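Local coordinates for protein CRISPR-associated endonuclease Cas9 (Campylobacter jejuni subsp. jejuni serotype O:2, PDB 5X2H) that is an RNA-guided endonuclease that cleaves invading DNA matched by its guide RNA in bacterial adaptive immunity, at residues Gly21-Phe24 with Glu29-Asp32; Arg113-Leu118 with Asn164-Gly169; Thr366-Glu371 with Lys375-Lys380; Lys694-Pro699 with Ile727-Asn732. All coordinates share one frame; numbering follows the deposited sequence.

Interaction 1 of 4, residues Gly21-Phe24 with Glu29-Asp32; sequences GWAF and ELKD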
# COMPACT_ATOMS: atom_id res chain seq x y z
N GLY A 21 3.71 9.96 -23.15
CA GLY A 21 3.85 10.50 -24.48
C GLY A 21 5.32 10.60 -24.86
O GLY A 21 6.15 11.01 -24.06
N TRP A 22 5.63 10.21 -26.09
CA TRP A 22 7.01 10.16 -26.54
C TRP A 22 7.11 10.63 -27.99
O TRP A 22 6.21 10.39 -28.80
CB TRP A 22 7.61 8.76 -26.41
CG TRP A 22 6.87 7.71 -27.18
CD1 TRP A 22 5.85 6.92 -26.73
CD2 TRP A 22 7.10 7.32 -28.55
NE1 TRP A 22 5.43 6.07 -27.73
CE2 TRP A 22 6.19 6.30 -28.85
CE3 TRP A 22 8.00 7.75 -29.53
CZ2 TRP A 22 6.13 5.69 -30.11
CZ3 TRP A 22 7.94 7.15 -30.78
CH2 TRP A 22 7.02 6.13 -31.05
N ALA A 23 8.22 11.31 -28.30
CA ALA A 23 8.50 11.79 -29.64
C ALA A 23 9.98 11.59 -29.93
O ALA A 23 10.82 11.64 -29.03
CB ALA A 23 8.13 13.27 -29.80
N PHE A 24 10.29 11.35 -31.20
CA PHE A 24 11.66 11.10 -31.64
C PHE A 24 11.99 12.05 -32.79
O PHE A 24 11.33 12.01 -33.84
CB PHE A 24 11.84 9.64 -32.08
CG PHE A 24 13.17 9.36 -32.74
CD1 PHE A 24 14.35 9.86 -32.20
CD2 PHE A 24 13.23 8.58 -33.88
CE1 PHE A 24 15.56 9.59 -32.81
CE2 PHE A 24 14.44 8.31 -34.48
CZ PHE A 24 15.61 8.82 -33.95
N GLU A 29 13.92 17.10 -37.45
CA GLU A 29 12.84 16.47 -38.19
C GLU A 29 12.14 15.46 -37.29
O GLU A 29 12.78 14.55 -36.75
CB GLU A 29 13.35 15.78 -39.45
CG GLU A 29 12.82 16.36 -40.75
CD GLU A 29 12.16 15.31 -41.61
OE1 GLU A 29 10.91 15.27 -41.65
OE2 GLU A 29 12.88 14.51 -42.24
N LEU A 30 10.82 15.60 -37.16
CA LEU A 30 10.04 14.65 -36.36
C LEU A 30 9.92 13.33 -37.11
O LEU A 30 9.46 13.29 -38.25
CB LEU A 30 8.66 15.23 -36.06
CG LEU A 30 7.81 14.42 -35.08
CD1 LEU A 30 8.55 14.23 -33.77
CD2 LEU A 30 6.46 15.09 -34.86
N LYS A 31 10.33 12.24 -36.46
CA LYS A 31 10.41 10.93 -37.08
C LYS A 31 9.34 9.96 -36.60
O LYS A 31 8.84 9.16 -37.40
CB LYS A 31 11.79 10.32 -36.84
CG LYS A 31 12.95 11.23 -37.22
CD LYS A 31 13.19 11.24 -38.72
CE LYS A 31 13.83 9.94 -39.20
NZ LYS A 31 14.29 10.03 -40.61
N ASP A 32 8.97 9.99 -35.32
CA ASP A 32 8.04 9.01 -34.78
C ASP A 32 7.29 9.62 -33.60
O ASP A 32 7.79 10.53 -32.93
CB ASP A 32 8.78 7.73 -34.35
CG ASP A 32 7.89 6.51 -34.39
OD1 ASP A 32 6.66 6.67 -34.54
OD2 ASP A 32 8.42 5.39 -34.26
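Phe24 and Asp32 form an antiparallel hydrogen-bonded pair, their CA atoms 5.2 Å apart, between segments 21-24 and 29-32, whose axes are 123° apart. Phe24 N donates to Asp32 O over 3.1 Å. In the other direction Phe24 O is shared: Lys31 N reaches it at 2.8 Å almost in line with the C=O bond, whereas the bond from Asp32 N is long and weak. Two residues thus face one, a classic beta bulge. Lys31 lays its CB 3.7 Å from CD2 of the Phe24 ring, the two side chains running alongside each other, before the lysine bends away at chi2 and chi3. The Asp32 carboxylate stands at the edge of the Trp22 indole, with Asp32 CG 3.5 Å from Trp22 CH2 and the two planes 79° apart; its OD2 is hydrogen-bonded to Tyr476 OH of helix 456-476. Trp22 can reach it because the indole's own CG sits between backbone N and carbonyl carbon (chi1 59°). Ala23 CB meets Leu30 CD1 at 4.1 Å, next to Val563 of helix 557-566. The pair belongs to the beta hairpin at the margin of the RNase H-like RuvC sheet, the side chain of Trp22 about 8 Å from those of Asp14 and His558, predicted to bind magnesium.

Interaction 2 of 4, residues Arg113-Leu118 with Asn164-Gly169; sequences RALNEL and NYQSVG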
# COMPACT_ATOMS: atom_id res chain seq x y z
N ARG A 113 -23.20 -10.65 38.63
CA ARG A 113 -23.28 -11.62 39.72
C ARG A 113 -21.91 -11.91 40.30
O ARG A 113 -21.77 -12.13 41.51
CB ARG A 113 -23.91 -12.92 39.22
CG ARG A 113 -25.35 -12.83 38.79
CD ARG A 113 -25.81 -14.21 38.34
NE ARG A 113 -27.19 -14.23 37.86
CZ ARG A 113 -27.77 -15.30 37.34
NH1 ARG A 113 -27.10 -16.44 37.24
NH2 ARG A 113 -29.03 -15.24 36.93
N ALA A 114 -20.87 -11.92 39.45
CA ALA A 114 -19.53 -12.26 39.90
C ALA A 114 -19.02 -11.33 40.99
O ALA A 114 -18.10 -11.70 41.73
CB ALA A 114 -18.56 -12.24 38.71
N LEU A 115 -19.60 -10.14 41.12
CA LEU A 115 -19.23 -9.22 42.19
C LEU A 115 -19.97 -9.50 43.49
O LEU A 115 -19.67 -8.86 44.50
CB LEU A 115 -19.50 -7.78 41.75
CG LEU A 115 -19.05 -7.40 40.34
CD1 LEU A 115 -19.48 -5.98 40.00
CD2 LEU A 115 -17.54 -7.55 40.18
N ASN A 116 -20.91 -10.45 43.49
CA ASN A 116 -21.77 -10.65 44.66
C ASN A 116 -21.96 -12.11 45.06
O ASN A 116 -22.26 -12.36 46.24
CB ASN A 116 -23.14 -10.02 44.43
CG ASN A 116 -23.05 -8.57 44.00
OD1 ASN A 116 -22.87 -7.68 44.83
ND2 ASN A 116 -23.17 -8.32 42.70
N GLU A 117 -21.82 -13.08 44.16
CA GLU A 117 -22.07 -14.47 44.51
C GLU A 117 -21.13 -15.37 43.72
O GLU A 117 -20.48 -14.94 42.77
CB GLU A 117 -23.53 -14.85 44.25
CG GLU A 117 -23.83 -15.15 42.79
CD GLU A 117 -25.31 -15.08 42.48
OE1 GLU A 117 -26.01 -14.25 43.09
OE2 GLU A 117 -25.77 -15.86 41.62
N LEU A 118 -21.08 -16.63 44.14
CA LEU A 118 -20.26 -17.62 43.45
C LEU A 118 -20.84 -17.94 42.07
O LEU A 118 -22.05 -18.13 41.92
CB LEU A 118 -20.15 -18.89 44.28
CG LEU A 118 -19.46 -20.10 43.64
CD1 LEU A 118 -18.01 -19.79 43.31
CD2 LEU A 118 -19.56 -21.32 44.54
N ASN A 164 -18.37 5.60 39.06
CA ASN A 164 -19.48 5.29 39.95
C ASN A 164 -19.82 3.80 39.98
O ASN A 164 -20.85 3.43 40.54
CB ASN A 164 -20.72 6.09 39.54
CG ASN A 164 -20.64 7.54 39.96
OD1 ASN A 164 -19.55 8.08 40.17
ND2 ASN A 164 -21.80 8.18 40.11
N TYR A 165 -18.98 2.95 39.40
CA TYR A 165 -19.26 1.53 39.32
C TYR A 165 -18.02 0.72 39.69
O TYR A 165 -16.89 1.20 39.55
CB TYR A 165 -19.74 1.13 37.92
CG TYR A 165 -21.14 1.61 37.60
CD1 TYR A 165 -22.25 0.88 38.00
CD2 TYR A 165 -21.35 2.79 36.90
CE1 TYR A 165 -23.53 1.31 37.72
CE2 TYR A 165 -22.62 3.23 36.61
CZ TYR A 165 -23.71 2.49 37.02
OH TYR A 165 -24.99 2.92 36.74
N GLN A 166 -18.26 -0.50 40.16
CA GLN A 166 -17.15 -1.39 40.49
C GLN A 166 -16.39 -1.82 39.25
O GLN A 166 -15.16 -1.79 39.21
CB GLN A 166 -17.67 -2.62 41.24
CG GLN A 166 -18.29 -2.33 42.59
CD GLN A 166 -18.23 -3.53 43.51
OE1 GLN A 166 -17.16 -3.90 43.99
NE2 GLN A 166 -19.38 -4.15 43.74
N SER A 167 -17.12 -2.23 38.21
CA SER A 167 -16.51 -2.85 37.04
C SER A 167 -17.22 -2.37 35.78
O SER A 167 -18.31 -1.80 35.83
CB SER A 167 -16.56 -4.38 37.12
OG SER A 167 -17.89 -4.85 36.93
N VAL A 168 -16.56 -2.62 34.64
CA VAL A 168 -17.18 -2.34 33.35
C VAL A 168 -18.44 -3.18 33.18
O VAL A 168 -19.46 -2.70 32.65
CB VAL A 168 -16.17 -2.60 32.21
CG1 VAL A 168 -16.86 -2.55 30.86
CG2 VAL A 168 -15.03 -1.59 32.28
N GLY A 169 -18.40 -4.43 33.63
CA GLY A 169 -19.56 -5.30 33.49
C GLY A 169 -20.79 -4.75 34.18
O GLY A 169 -21.88 -4.71 33.59
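Arg113 O is gripped by two backbone amides, Asn116 N at 2.7 Å and Glu117 N at 2.8 Å, and this pair of hydrogen bonds to one carbonyl closes the turn that follows helix 107-113. The turn presents Leu115 to the 164-169 segment. With CG anti to the carbonyl carbon (chi1 -45°) and the chain extended at chi2, the leucine sends its CD1 branch toward that segment, where the methyl lies 3.6 Å from Ser167 OG and 4.0 Å from Gln166 CB. Gln166 runs the opposite way, back past the leucine, and brings its amide NE2 to 4.1 Å from Leu115 CB, so Gln166 meets the leucine with CB at one end and its amide nitrogen at the other. The hydroxyl touched by the leucine methyl is a helix cap: Ser167 is the N-cap of helix 168-175, and its OG, held between backbone N and carbonyl carbon (chi1 72°), is hydrogen-bonded to Glu170 N in the first turn, while Glu170 OE1 in turn accepts from Gln166 N, the residue before the cap. Ser167 also packs on Glu209 of helix 203-219. From that same helix Gln217 NE2 bonds to both Ala114 O and Glu117 O, tying the 113-118 turn to the helix that flanks the Ser167 cap.

Interaction 3 of 4, residues Thr366-Glu371 with Lys375-Lys380; sequences TLIKDE and KKALAK. With nucleotides of chain C.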
# COMPACT_ATOMS: atom_id res chain seq x y z
N THR A 366 16.69 1.34 19.15
CA THR A 366 15.95 1.93 18.04
C THR A 366 15.15 0.88 17.29
O THR A 366 14.01 1.14 16.86
CB THR A 366 16.91 2.65 17.09
OG1 THR A 366 17.60 3.69 17.80
CG2 THR A 366 16.16 3.26 15.91
N LEU A 367 15.70 -0.32 17.12
CA LEU A 367 15.10 -1.34 16.27
C LEU A 367 14.24 -2.34 17.02
O LEU A 367 13.15 -2.68 16.55
CB LEU A 367 16.19 -2.09 15.50
CG LEU A 367 17.01 -1.26 14.51
CD1 LEU A 367 18.11 -2.10 13.88
CD2 LEU A 367 16.10 -0.67 13.43
N ILE A 368 14.69 -2.82 18.18
CA ILE A 368 14.00 -3.90 18.89
C ILE A 368 12.94 -3.26 19.79
O ILE A 368 13.21 -2.90 20.94
CB ILE A 368 14.96 -4.79 19.67
CG1 ILE A 368 16.09 -5.27 18.75
CG2 ILE A 368 14.22 -5.97 20.28
CD1 ILE A 368 17.17 -6.05 19.48
N LYS A 369 11.73 -3.13 19.26
CA LYS A 369 10.62 -2.56 20.02
C LYS A 369 10.03 -3.55 21.02
O LYS A 369 9.34 -3.13 21.96
CB LYS A 369 9.52 -2.07 19.08
CG LYS A 369 10.00 -1.06 18.05
CD LYS A 369 10.48 0.23 18.72
CE LYS A 369 10.87 1.27 17.68
NZ LYS A 369 11.21 2.58 18.30
N ASP A 370 10.28 -4.85 20.84
CA ASP A 370 9.86 -5.86 21.80
C ASP A 370 10.80 -5.81 23.00
O ASP A 370 11.99 -6.13 22.87
CB ASP A 370 9.85 -7.24 21.15
CG ASP A 370 9.14 -8.29 21.99
OD1 ASP A 370 9.35 -8.33 23.22
OD2 ASP A 370 8.36 -9.08 21.41
N GLU A 371 10.28 -5.41 24.16
CA GLU A 371 11.13 -5.14 25.31
C GLU A 371 11.84 -6.40 25.79
O GLU A 371 13.02 -6.35 26.18
CB GLU A 371 10.31 -4.52 26.44
CG GLU A 371 9.51 -3.30 26.00
CD GLU A 371 9.34 -2.29 27.11
OE1 GLU A 371 9.54 -2.64 28.29
OE2 GLU A 371 9.00 -1.12 26.80
N LYS A 375 15.58 -6.78 26.11
CA LYS A 375 16.30 -7.20 27.31
C LYS A 375 17.34 -8.25 26.98
O LYS A 375 18.49 -8.17 27.45
CB LYS A 375 15.32 -7.73 28.36
CG LYS A 375 14.42 -6.69 29.01
CD LYS A 375 13.43 -7.36 29.96
CE LYS A 375 12.40 -6.37 30.49
NZ LYS A 375 13.03 -5.32 31.33
N LYS A 376 16.97 -9.25 26.18
CA LYS A 376 17.92 -10.30 25.81
C LYS A 376 19.07 -9.74 24.98
O LYS A 376 20.22 -10.18 25.13
CB LYS A 376 17.19 -11.41 25.05
N ALA A 377 18.79 -8.79 24.09
CA ALA A 377 19.85 -8.22 23.27
C ALA A 377 20.81 -7.39 24.10
O ALA A 377 22.03 -7.46 23.91
CB ALA A 377 19.25 -7.38 22.14
N LEU A 378 20.29 -6.59 25.03
CA LEU A 378 21.15 -5.81 25.91
C LEU A 378 21.98 -6.71 26.82
O LEU A 378 23.11 -6.36 27.17
CB LEU A 378 20.31 -4.83 26.74
CG LEU A 378 19.46 -3.76 26.03
CD1 LEU A 378 18.42 -3.16 26.97
CD2 LEU A 378 20.33 -2.66 25.45
N ALA A 379 21.44 -7.87 27.20
CA ALA A 379 22.11 -8.76 28.15
C ALA A 379 23.44 -9.29 27.62
O ALA A 379 24.34 -9.58 28.42
CB ALA A 379 21.19 -9.92 28.51
N LYS A 380 23.60 -9.39 26.30
CA LYS A 380 24.88 -9.77 25.70
C LYS A 380 25.98 -8.74 25.94
O LYS A 380 27.12 -8.97 25.52
CB LYS A 380 24.71 -10.00 24.20
P DG C 16 8.12 4.64 17.63
OP1 DG C 16 9.06 4.55 18.77
OP2 DG C 16 7.83 5.96 17.02
O5' DG C 16 8.63 3.67 16.47
C5' DG C 16 9.12 4.21 15.26
C4' DG C 16 9.27 3.14 14.21
O4' DG C 16 7.96 2.64 13.84
C3' DG C 16 9.88 3.62 12.91
O3' DG C 16 11.29 3.56 12.99
C2' DG C 16 9.33 2.62 11.90
C1' DG C 16 7.93 2.33 12.46
N9 DG C 16 6.87 3.11 11.82
C8 DG C 16 6.07 4.06 12.42
N7 DG C 16 5.19 4.59 11.61
C5 DG C 16 5.42 3.95 10.40
C6 DG C 16 4.77 4.11 9.15
O6 DG C 16 3.84 4.87 8.86
N1 DG C 16 5.30 3.26 8.18
C2 DG C 16 6.34 2.38 8.39
N2 DG C 16 6.72 1.65 7.32
N3 DG C 16 6.96 2.22 9.55
C4 DG C 16 6.45 3.03 10.51
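Glu371 and Lys375 bury the most surface here, and their link is the backbone bond of a helical turn: Lys375 N donates to Glu371 O over 2.6 Å, at an N-H...O angle of 156°. The lysine side chain starts beside the same carbonyl, with Lys375 CG 3.2 Å from Glu371 O, then runs on extended to a bend at chi4. Its ammonium stays apart from the glutamate, NZ lying 5.3 Å from Glu371 OE1, so any attraction between these opposite charges is at a distance; NZ also forms a long, weak ion pair with Asp389 OD1 of helix 385-391. The backbone bond belongs to the start of helix 371-379, for which Asp370 is the N-cap, its OD1 making weak bonds to Ile372 N and Lys373 N. Helix 355-367 ends just before, and residues 368-370 link the two helices. Ile368, the first residue to leave the earlier helix, packs back on the later one. A chi1 of -52° sets CG1 beside the backbone N and chi2 is extended, which carries CD1 to 3.6 Å from Ala377 CB, methyl against methyl; Lys373 and Leu374 also touch the isoleucine. Lys369, next in the linker, is directed to the nucleic acid: its NZ donates to OP1 of DG16 of chain C over 3.0 Å, makes a weak bond to O5' of that nucleotide, and is also bonded to Phe396 O.

Interaction 4 of 4, residues Lys694-Pro699 with Ile727-Asn732; sequences KFYAVP and ILMDEN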
# COMPACT_ATOMS: atom_id res chain seq x y z
N LYS A 694 -19.94 -19.86 -35.43
CA LYS A 694 -20.40 -18.95 -34.41
C LYS A 694 -19.46 -18.96 -33.21
O LYS A 694 -18.83 -19.97 -32.90
CB LYS A 694 -21.82 -19.31 -33.97
CG LYS A 694 -22.86 -19.17 -35.07
CD LYS A 694 -24.25 -19.53 -34.58
CE LYS A 694 -25.30 -19.30 -35.66
NZ LYS A 694 -26.67 -19.66 -35.19
N PHE A 695 -19.35 -17.81 -32.56
CA PHE A 695 -18.40 -17.63 -31.46
C PHE A 695 -19.08 -17.82 -30.11
O PHE A 695 -20.28 -17.58 -29.96
CB PHE A 695 -17.74 -16.25 -31.53
CG PHE A 695 -16.86 -16.07 -32.73
CD1 PHE A 695 -15.54 -16.50 -32.71
CD2 PHE A 695 -17.35 -15.49 -33.89
CE1 PHE A 695 -14.73 -16.35 -33.82
CE2 PHE A 695 -16.55 -15.33 -35.00
CZ PHE A 695 -15.23 -15.76 -34.97
N TYR A 696 -18.29 -18.28 -29.14
CA TYR A 696 -18.77 -18.58 -27.80
C TYR A 696 -17.70 -18.18 -26.79
O TYR A 696 -16.50 -18.25 -27.08
CB TYR A 696 -19.13 -20.07 -27.67
CG TYR A 696 -20.24 -20.50 -28.61
CD1 TYR A 696 -19.95 -20.98 -29.88
CD2 TYR A 696 -21.57 -20.40 -28.23
CE1 TYR A 696 -20.96 -21.37 -30.75
CE2 TYR A 696 -22.59 -20.79 -29.09
CZ TYR A 696 -22.28 -21.27 -30.35
OH TYR A 696 -23.29 -21.65 -31.21
N ALA A 697 -18.15 -17.75 -25.61
CA ALA A 697 -17.26 -17.16 -24.63
C ALA A 697 -17.41 -17.85 -23.28
O ALA A 697 -18.53 -18.09 -22.81
CB ALA A 697 -17.52 -15.66 -24.46
N VAL A 698 -16.27 -18.15 -22.66
CA VAL A 698 -16.20 -18.74 -21.33
C VAL A 698 -15.64 -17.67 -20.39
O VAL A 698 -14.47 -17.29 -20.52
CB VAL A 698 -15.34 -20.00 -21.31
CG1 VAL A 698 -15.23 -20.55 -19.88
CG2 VAL A 698 -15.92 -21.05 -22.24
N PRO A 699 -16.43 -17.15 -19.45
CA PRO A 699 -15.91 -16.13 -18.53
C PRO A 699 -15.09 -16.77 -17.42
O PRO A 699 -15.45 -17.82 -16.88
CB PRO A 699 -17.18 -15.47 -17.99
CG PRO A 699 -18.20 -16.57 -18.02
CD PRO A 699 -17.83 -17.49 -19.17
N ILE A 727 -23.08 -24.02 -22.36
CA ILE A 727 -22.71 -24.90 -23.47
C ILE A 727 -21.33 -25.47 -23.21
O ILE A 727 -20.34 -24.73 -23.12
CB ILE A 727 -22.77 -24.15 -24.81
CG1 ILE A 727 -24.17 -23.56 -25.02
CG2 ILE A 727 -22.40 -25.10 -25.95
CD1 ILE A 727 -24.23 -22.50 -26.08
N LEU A 728 -21.25 -26.80 -23.12
CA LEU A 728 -19.97 -27.47 -22.93
C LEU A 728 -19.10 -27.32 -24.17
O LEU A 728 -19.55 -27.61 -25.29
CB LEU A 728 -20.19 -28.95 -22.62
CG LEU A 728 -18.92 -29.74 -22.30
CD1 LEU A 728 -18.21 -29.14 -21.10
CD2 LEU A 728 -19.24 -31.21 -22.07
N MET A 729 -17.86 -26.87 -23.97
CA MET A 729 -16.92 -26.69 -25.08
C MET A 729 -16.21 -28.01 -25.33
O MET A 729 -15.09 -28.26 -24.86
CB MET A 729 -15.95 -25.56 -24.78
CG MET A 729 -16.59 -24.19 -24.63
SD MET A 729 -17.22 -23.49 -26.18
CE MET A 729 -18.91 -24.06 -26.21
N ASP A 730 -16.86 -28.88 -26.10
CA ASP A 730 -16.35 -30.20 -26.41
C ASP A 730 -15.64 -30.17 -27.76
O ASP A 730 -15.22 -29.11 -28.24
CB ASP A 730 -17.49 -31.22 -26.34
CG ASP A 730 -18.67 -30.84 -27.23
OD1 ASP A 730 -18.50 -30.01 -28.14
OD2 ASP A 730 -19.78 -31.37 -27.00
N GLU A 731 -15.50 -31.34 -28.39
CA GLU A 731 -14.76 -31.46 -29.65
C GLU A 731 -15.41 -30.71 -30.80
O GLU A 731 -14.79 -30.59 -31.86
CB GLU A 731 -14.59 -32.93 -30.02
N ASN A 732 -16.63 -30.20 -30.63
CA ASN A 732 -17.28 -29.41 -31.66
C ASN A 732 -16.81 -27.96 -31.69
O ASN A 732 -17.08 -27.25 -32.66
CB ASN A 732 -18.80 -29.44 -31.47
CG ASN A 732 -19.39 -30.81 -31.71
OD1 ASN A 732 -19.06 -31.47 -32.70
ND2 ASN A 732 -20.26 -31.25 -30.81
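Tyr696 is the first residue of strand 695-700 to meet the 727-732 segment, and it does so with two parts of its side chain. Its chi1 of -61°, which leaves CG on the backbone N side, swings the ring toward Ile727, whose CD1 methyl lies 3.8 Å from CE2 and 4.0 Å from CD2 of the tyrosine, the two side chains crossing at a slant. Nearer the backbone, Tyr696 CB is 4.2 Å from the sulfur SD of Met729. The ring is also met edge-to-face by Tyr733. Ala697 turns its CB away, to Val684 and Ile686 of strand 683-689 and to Phe763, as the alternation of a strand requires. Val698 points back to the second segment, and its CG2 branch touches Met729 CG at 4.0 Å as the two side chains pass in opposite directions. Met729 thus fits along the strand between Tyr696 and Val698, bent at chi2 and chi3 so that its thioether folds back toward the tyrosine. Its backbone is the centre of an inverse gamma turn, and its carbonyl is bonded to Asn712 ND2. One residue on, Asp730 OD1 accepts from Asn732 N at 3.1 Å, an Asx turn that leads into strand 733-740. Strand 727-728, paired to strand 713-714, thus makes an apolar contact with the Tyr696 and Val698 side of strand 695-700, an outermost strand of the antiparallel sheet with 683-689 and 733-740.

Overall arrangement
The four contacts follow one another along the chain without overlapping, and none touches another. Interaction 1 lies in the five-stranded RuvC-like sheet, interactions 2 and 3 among the helices that come next in sequence, and interaction 4 in the beta-rich C-terminal part. Interactions 2 and 3 have the closest centres, 40 Å apart; interactions 1 and 2 are the most distant, with centres 80 Å apart on opposite sides of the chain's centre. Each contact is local to its own part of the fold, as suits an extended, multidomain nuclease that holds guide RNA and target DNA; Lys369 within interaction 3 binds a phosphate of the DNA.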